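Local coordinates for charybdin (Charybdis maritima, PDB 2B7U), which is a plant ribosome-inactivating protein, folded as one chain from a mixed beta-sheet and a set of alpha-helices, at residues A175-F180 against E186-P191; V8-E13 against R33-W38. All blocks are in the same frame, centred on the assembly; numbering follows the deposited sequence.

Interaction 1: residues A175-F180 against E186-P191; sequences ANHFAF and EPVKLP
Over one face of the H177 imidazole lies CD of P191, 3.6 Å from NE2, a CH-pi contact offset toward the rim. At its edge, in plane, sits CE1 of the neighbouring F178, and beyond NE2 comes the backbone oxygen of K189, tilted 23° out of the ring plane. The F178 ring receives V188 CG1 at its own edge, a loose approach of 4.5 Å to CD1. H177 NE2 donates to K189 O over 2.7 Å, a short bond though bent, with 144° at the hydrogen. With CG anti to the backbone N (chi1 178°), the histidine reaches off the helix far enough to make it. Histidine suits the place because one flat group supplies both an N-H and a face for the proline. V188 CG1 lies 3.7 Å from H177 NE2, and L190 CD1 lies 3.9 Å from F178 CZ; Y133 packs against both F178 and L190. P191 stands at the N-cap of helix 192-199, and its ring CH2 gives the imidazole an apolar lid. The whole is a helix-loop-helix connection in the helical part of the ribosome-inactivating protein fold, its returning loop fastened to the last turn of helix 172-180.

Interaction 2: residues V8-E13 against R33-W38; sequences VKFTVE and RSLATW
S34, whose CB rests on the ring of F10, turns its polar end away to its own helix: S34 OG donates a hydrogen bond to N30 O, one turn back. The torsion that sets OG beside the backbone N (chi1 -69°) makes this bond possible and leaves the methylene for the aromatic ring. The setting is helix-on-sheet packing of the ribosome-inactivating protein fold, in which the last turn of helix 21-35 meets strand 7-15, an outermost strand of the six-stranded mixed sheet. A small serine suits the spot because its short side chain lets the ring come close to the helix backbone, while its hydroxyl is satisfied within the helix. S34 CB lies over one face of the F10 ring, displaced toward the rim, 4.1 Å from the centroid and 25° off the normal, a CH-pi contact. Its nearest ring atom is F10 CZ, at 3.7 Å, and the neighbouring F10 CE2 comes equally near the backbone oxygen S34 O. The phenylalanine has its CG between the backbone N and the carbonyl carbon (chi1 65°), and from there the ring reaches across to the helix. A wide, flat, apolar group is well placed here, for it also meets F58 of the adjoining strand 56-64 with nearly parallel planes, and touches L31. L35 is buried, as befits a branched hydrocarbon between helix and sheet. Its chain crosses F10 at about a right angle, and the methyl CD2 lies in the ring plane, at the edge, 3.7 Å from F10 CZ.

Along the chain the two contacts come one after the other: interaction 2 closes before interaction 1 opens. Their centres are 25 Å apart and their nearest atoms about 12 Å, so they do not touch. Interaction 2 joins the sheet to a helix across 19 intervening residues, whereas interaction 1 is a local return of the chain between helices 172-180 and 192-199. Helix 21-35 nevertheless serves both. Its end residues S34 and L35 touch F10 of strand 7-15, while Y24, T25 and R32 touch side chains of helix 172-180. Helix 21-35 thus touches the sheet at its C-terminal end and helix 172-180 along its length, tying the edge strand to the helical part of the protein.

Interaction 1: residues A175-F180 against E186-P191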
loop_
_atom_site.group_PDB
_atom_site.type_symbol
_atom_site.label_atom_id
_atom_site.label_comp_id
_atom_site.label_asym_id
_atom_site.label_seq_id
_atom_site.Cartn_x
_atom_site.Cartn_y
_atom_site.Cartn_z
ATOM N N ALA A 175 0.752 -3.543 -10.012
ATOM C CA ALA A 175 0.617 -2.297 -10.769
ATOM C C ALA A 175 0.284 -2.567 -12.229
ATOM O O ALA A 175 -0.619 -1.933 -12.790
ATOM C CB ALA A 175 1.842 -1.450 -10.690
ATOM N N ASN A 176 0.994 -3.507 -12.831
ATOM C CA ASN A 176 0.742 -3.872 -14.246
ATOM C C ASN A 176 -0.680 -4.366 -14.431
ATOM O O ASN A 176 -1.384 -3.964 -15.382
ATOM C CB ASN A 176 1.722 -4.942 -14.743
ATOM C CG ASN A 176 3.118 -4.405 -14.974
ATOM O OD1 ASN A 176 3.315 -3.195 -15.059
ATOM N ND2 ASN A 176 4.091 -5.310 -15.094
ATOM N N HIS A 177 -1.113 -5.244 -13.528
ATOM C CA HIS A 177 -2.410 -5.859 -13.657
ATOM C C HIS A 177 -3.502 -4.813 -13.628
ATOM O O HIS A 177 -4.456 -4.852 -14.422
ATOM C CB HIS A 177 -2.657 -6.862 -12.530
ATOM C CG HIS A 177 -4.007 -7.495 -12.598
ATOM N ND1 HIS A 177 -4.329 -8.453 -13.533
ATOM C CD2 HIS A 177 -5.124 -7.289 -11.865
ATOM C CE1 HIS A 177 -5.592 -8.810 -13.370
ATOM N NE2 HIS A 177 -6.095 -8.123 -12.367
ATOM N N PHE A 178 -3.383 -3.864 -12.709
ATOM C CA PHE A 178 -4.415 -2.847 -12.578
ATOM C C PHE A 178 -4.359 -1.857 -13.735
ATOM O O PHE A 178 -5.404 -1.361 -14.166
ATOM C CB PHE A 178 -4.332 -2.135 -11.226
ATOM C CG PHE A 178 -4.707 -2.995 -10.052
ATOM C CD1 PHE A 178 -5.706 -3.958 -10.139
ATOM C CD2 PHE A 178 -4.078 -2.811 -8.821
ATOM C CE1 PHE A 178 -6.056 -4.741 -9.030
ATOM C CE2 PHE A 178 -4.454 -3.570 -7.729
ATOM C CZ PHE A 178 -5.435 -4.530 -7.827
ATOM N N ALA A 179 -3.170 -1.609 -14.275
ATOM C CA ALA A 179 -2.996 -0.671 -15.387
ATOM C C ALA A 179 -3.620 -1.225 -16.660
ATOM O O ALA A 179 -4.324 -0.508 -17.397
ATOM C CB ALA A 179 -1.508 -0.374 -15.610
ATOM N N PHE A 180 -3.403 -2.511 -16.890
ATOM C CA PHE A 180 -3.765 -3.146 -18.162
ATOM C C PHE A 180 -5.284 -3.300 -18.260
ATOM O O PHE A 180 -5.824 -3.373 -19.363
ATOM C CB PHE A 180 -3.073 -4.514 -18.298
ATOM C CG PHE A 180 -1.546 -4.458 -18.341
ATOM C CD1 PHE A 180 -0.844 -3.251 -18.444
ATOM C CD2 PHE A 180 -0.808 -5.637 -18.335
ATOM C CE1 PHE A 180 0.536 -3.237 -18.511
ATOM C CE2 PHE A 180 0.588 -5.617 -18.411
ATOM C CZ PHE A 180 1.251 -4.419 -18.490
ATOM N N GLU A 186 -15.996 -4.147 -17.594
ATOM C CA GLU A 186 -16.322 -5.285 -16.743
ATOM C C GLU A 186 -15.393 -5.282 -15.531
ATOM O O GLU A 186 -14.341 -4.636 -15.559
ATOM C CB GLU A 186 -16.174 -6.608 -17.510
ATOM C CG GLU A 186 -17.377 -6.976 -18.409
ATOM C CD GLU A 186 -17.355 -8.437 -18.872
ATOM O OE1 GLU A 186 -16.894 -9.315 -18.100
ATOM O OE2 GLU A 186 -17.807 -8.714 -20.010
ATOM N N PRO A 187 -15.783 -5.991 -14.462
ATOM C CA PRO A 187 -14.953 -6.091 -13.264
ATOM C C PRO A 187 -13.529 -6.588 -13.516
ATOM O O PRO A 187 -13.294 -7.453 -14.372
ATOM C CB PRO A 187 -15.709 -7.108 -12.402
ATOM C CG PRO A 187 -17.110 -6.988 -12.828
ATOM C CD PRO A 187 -17.045 -6.738 -14.302
ATOM N N VAL A 188 -12.594 -6.021 -12.761
ATOM C CA VAL A 188 -11.211 -6.444 -12.781
ATOM C C VAL A 188 -10.957 -7.047 -11.419
ATOM O O VAL A 188 -11.033 -6.338 -10.417
ATOM C CB VAL A 188 -10.276 -5.250 -13.001
ATOM C CG1 VAL A 188 -8.812 -5.668 -12.869
ATOM C CG2 VAL A 188 -10.553 -4.625 -14.362
ATOM N N LYS A 189 -10.711 -8.351 -11.378
ATOM C CA LYS A 189 -10.395 -9.023 -10.115
ATOM C C LYS A 189 -8.890 -9.123 -9.920
ATOM O O LYS A 189 -8.120 -9.082 -10.885
ATOM C CB LYS A 189 -11.007 -10.431 -10.045
ATOM C CG LYS A 189 -10.296 -11.506 -10.874
ATOM C CD LYS A 189 -10.558 -12.903 -10.316
ATOM C CE LYS A 189 -9.958 -13.997 -11.194
ATOM N NZ LYS A 189 -8.475 -13.931 -11.307
ATOM N N LEU A 190 -8.482 -9.267 -8.667
ATOM C CA LEU A 190 -7.086 -9.511 -8.338
ATOM C C LEU A 190 -6.846 -11.017 -8.401
ATOM O O LEU A 190 -7.547 -11.753 -7.725
ATOM C CB LEU A 190 -6.824 -9.008 -6.926
ATOM C CG LEU A 190 -5.427 -9.214 -6.341
ATOM C CD1 LEU A 190 -4.457 -8.171 -6.870
ATOM C CD2 LEU A 190 -5.499 -9.159 -4.837
ATOM N N PRO A 191 -5.870 -11.483 -9.210
ATOM C CA PRO A 191 -5.545 -12.908 -9.218
ATOM C C PRO A 191 -5.133 -13.399 -7.834
ATOM O O PRO A 191 -4.445 -12.688 -7.123
ATOM C CB PRO A 191 -4.375 -12.998 -10.199
ATOM C CG PRO A 191 -4.530 -11.798 -11.071
ATOM C CD PRO A 191 -5.050 -10.742 -10.185
#

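Interaction 2: residues V8-E13 against R33-W38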
loop_
_atom_site.group_PDB
_atom_site.type_symbol
_atom_site.label_atom_id
_atom_site.label_comp_id
_atom_site.label_asym_id
_atom_site.label_seq_id
_atom_site.Cartn_x
_atom_site.Cartn_y
_atom_site.Cartn_z
ATOM N N VAL A 8 3.142 14.616 7.905
ATOM C CA VAL A 8 2.883 14.427 6.481
ATOM C C VAL A 8 4.068 14.958 5.686
ATOM O O VAL A 8 4.221 16.170 5.513
ATOM C CB VAL A 8 1.568 15.089 6.040
ATOM C CG1 VAL A 8 1.453 16.455 6.587
ATOM C CG2 VAL A 8 1.428 15.088 4.513
ATOM N N LYS A 9 4.919 14.045 5.236
ATOM C CA LYS A 9 6.123 14.400 4.485
ATOM C C LYS A 9 5.826 15.051 3.132
ATOM O O LYS A 9 6.546 15.975 2.720
ATOM C CB LYS A 9 7.009 13.166 4.262
ATOM C CG LYS A 9 7.579 12.456 5.533
ATOM C CD LYS A 9 7.696 13.406 6.691
ATOM C CE LYS A 9 8.672 12.959 7.778
ATOM N NZ LYS A 9 9.228 14.154 8.524
ATOM N N PHE A 10 4.775 14.591 2.457
ATOM C CA PHE A 10 4.410 15.127 1.146
ATOM C C PHE A 10 2.980 14.709 0.825
ATOM O O PHE A 10 2.406 13.839 1.513
ATOM C CB PHE A 10 5.397 14.649 0.057
ATOM C CG PHE A 10 5.370 13.156 -0.198
ATOM C CD1 PHE A 10 4.481 12.615 -1.109
ATOM C CD2 PHE A 10 6.243 12.295 0.464
ATOM C CE1 PHE A 10 4.421 11.258 -1.331
ATOM C CE2 PHE A 10 6.188 10.944 0.246
ATOM C CZ PHE A 10 5.300 10.416 -0.665
ATOM N N THR A 11 2.433 15.344 -0.203
ATOM C CA THR A 11 1.104 15.051 -0.728
ATOM C C THR A 11 1.203 14.798 -2.228
ATOM O O THR A 11 1.900 15.540 -2.953
ATOM C CB THR A 11 0.104 16.198 -0.440
ATOM O OG1 THR A 11 -0.001 16.420 0.979
ATOM C CG2 THR A 11 -1.293 15.889 -1.005
ATOM N N VAL A 12 0.542 13.748 -2.688
ATOM C CA VAL A 12 0.390 13.470 -4.126
ATOM C C VAL A 12 -1.106 13.486 -4.442
ATOM O O VAL A 12 -1.916 13.079 -3.619
ATOM C CB VAL A 12 1.044 12.129 -4.591
ATOM C CG1 VAL A 12 2.551 12.275 -4.582
ATOM C CG2 VAL A 12 0.618 10.926 -3.720
ATOM N N GLU A 13 -1.453 13.913 -5.647
ATOM C CA GLU A 13 -2.853 14.082 -6.017
ATOM C C GLU A 13 -3.107 13.481 -7.393
ATOM O O GLU A 13 -2.321 13.665 -8.317
ATOM C CB GLU A 13 -3.225 15.563 -5.959
ATOM C CG GLU A 13 -4.640 15.881 -6.394
ATOM C CD GLU A 13 -5.000 17.357 -6.234
ATOM O OE1 GLU A 13 -4.146 18.144 -5.728
ATOM O OE2 GLU A 13 -6.133 17.740 -6.620
ATOM N N ARG A 33 9.264 6.803 -6.354
ATOM C CA ARG A 33 10.385 7.705 -6.261
ATOM C C ARG A 33 10.238 8.664 -5.073
ATOM O O ARG A 33 11.213 8.940 -4.392
ATOM C CB ARG A 33 10.510 8.485 -7.566
ATOM C CG ARG A 33 11.647 9.418 -7.607
ATOM C CD ARG A 33 11.489 10.275 -8.843
ATOM N NE ARG A 33 12.627 10.215 -9.753
ATOM C CZ ARG A 33 13.296 11.269 -10.211
ATOM N NH1 ARG A 33 14.301 11.078 -11.049
ATOM N NH2 ARG A 33 12.978 12.508 -9.847
ATOM N N SER A 34 9.023 9.164 -4.839
ATOM C CA SER A 34 8.745 10.109 -3.752
ATOM C C SER A 34 8.948 9.454 -2.404
ATOM O O SER A 34 9.345 10.103 -1.447
ATOM C CB SER A 34 7.320 10.643 -3.814
ATOM O OG SER A 34 7.145 11.496 -4.944
ATOM N N LEU A 35 8.678 8.161 -2.345
ATOM C CA LEU A 35 8.778 7.418 -1.088
ATOM C C LEU A 35 10.190 6.990 -0.737
ATOM O O LEU A 35 10.493 6.668 0.428
ATOM C CB LEU A 35 7.885 6.178 -1.149
ATOM C CG LEU A 35 6.374 6.391 -1.188
ATOM C CD1 LEU A 35 5.601 5.159 -1.685
ATOM C CD2 LEU A 35 5.843 6.829 0.185
ATOM N N ALA A 36 11.050 6.903 -1.744
ATOM C CA ALA A 36 12.378 6.338 -1.572
ATOM C C ALA A 36 13.246 7.097 -0.588
ATOM O O ALA A 36 13.218 8.340 -0.555
ATOM C CB ALA A 36 13.097 6.311 -2.890
ATOM N N THR A 37 14.040 6.363 0.168
ATOM C CA THR A 37 15.180 6.968 0.884
ATOM C C THR A 37 16.493 6.655 0.220
ATOM O O THR A 37 17.347 7.513 0.118
ATOM C CB THR A 37 15.275 6.524 2.362
ATOM O OG1 THR A 37 15.758 5.162 2.439
ATOM C CG2 THR A 37 13.993 6.709 3.016
ATOM N N TRP A 38 16.661 5.417 -0.224
ATOM C CA TRP A 38 17.842 4.953 -0.927
ATOM C C TRP A 38 17.389 3.853 -1.850
ATOM O O TRP A 38 16.190 3.611 -1.963
ATOM C CB TRP A 38 18.902 4.427 -0.001
ATOM C CG TRP A 38 18.495 3.201 0.855
ATOM C CD1 TRP A 38 17.598 3.209 1.880
ATOM C CD2 TRP A 38 19.025 1.851 0.796
ATOM N NE1 TRP A 38 17.505 1.953 2.443
ATOM C CE2 TRP A 38 18.368 1.101 1.794
ATOM C CE3 TRP A 38 19.965 1.195 -0.020
ATOM C CZ2 TRP A 38 18.649 -0.271 2.014
ATOM C CZ3 TRP A 38 20.208 -0.162 0.180
ATOM C CH2 TRP A 38 19.578 -0.867 1.214
#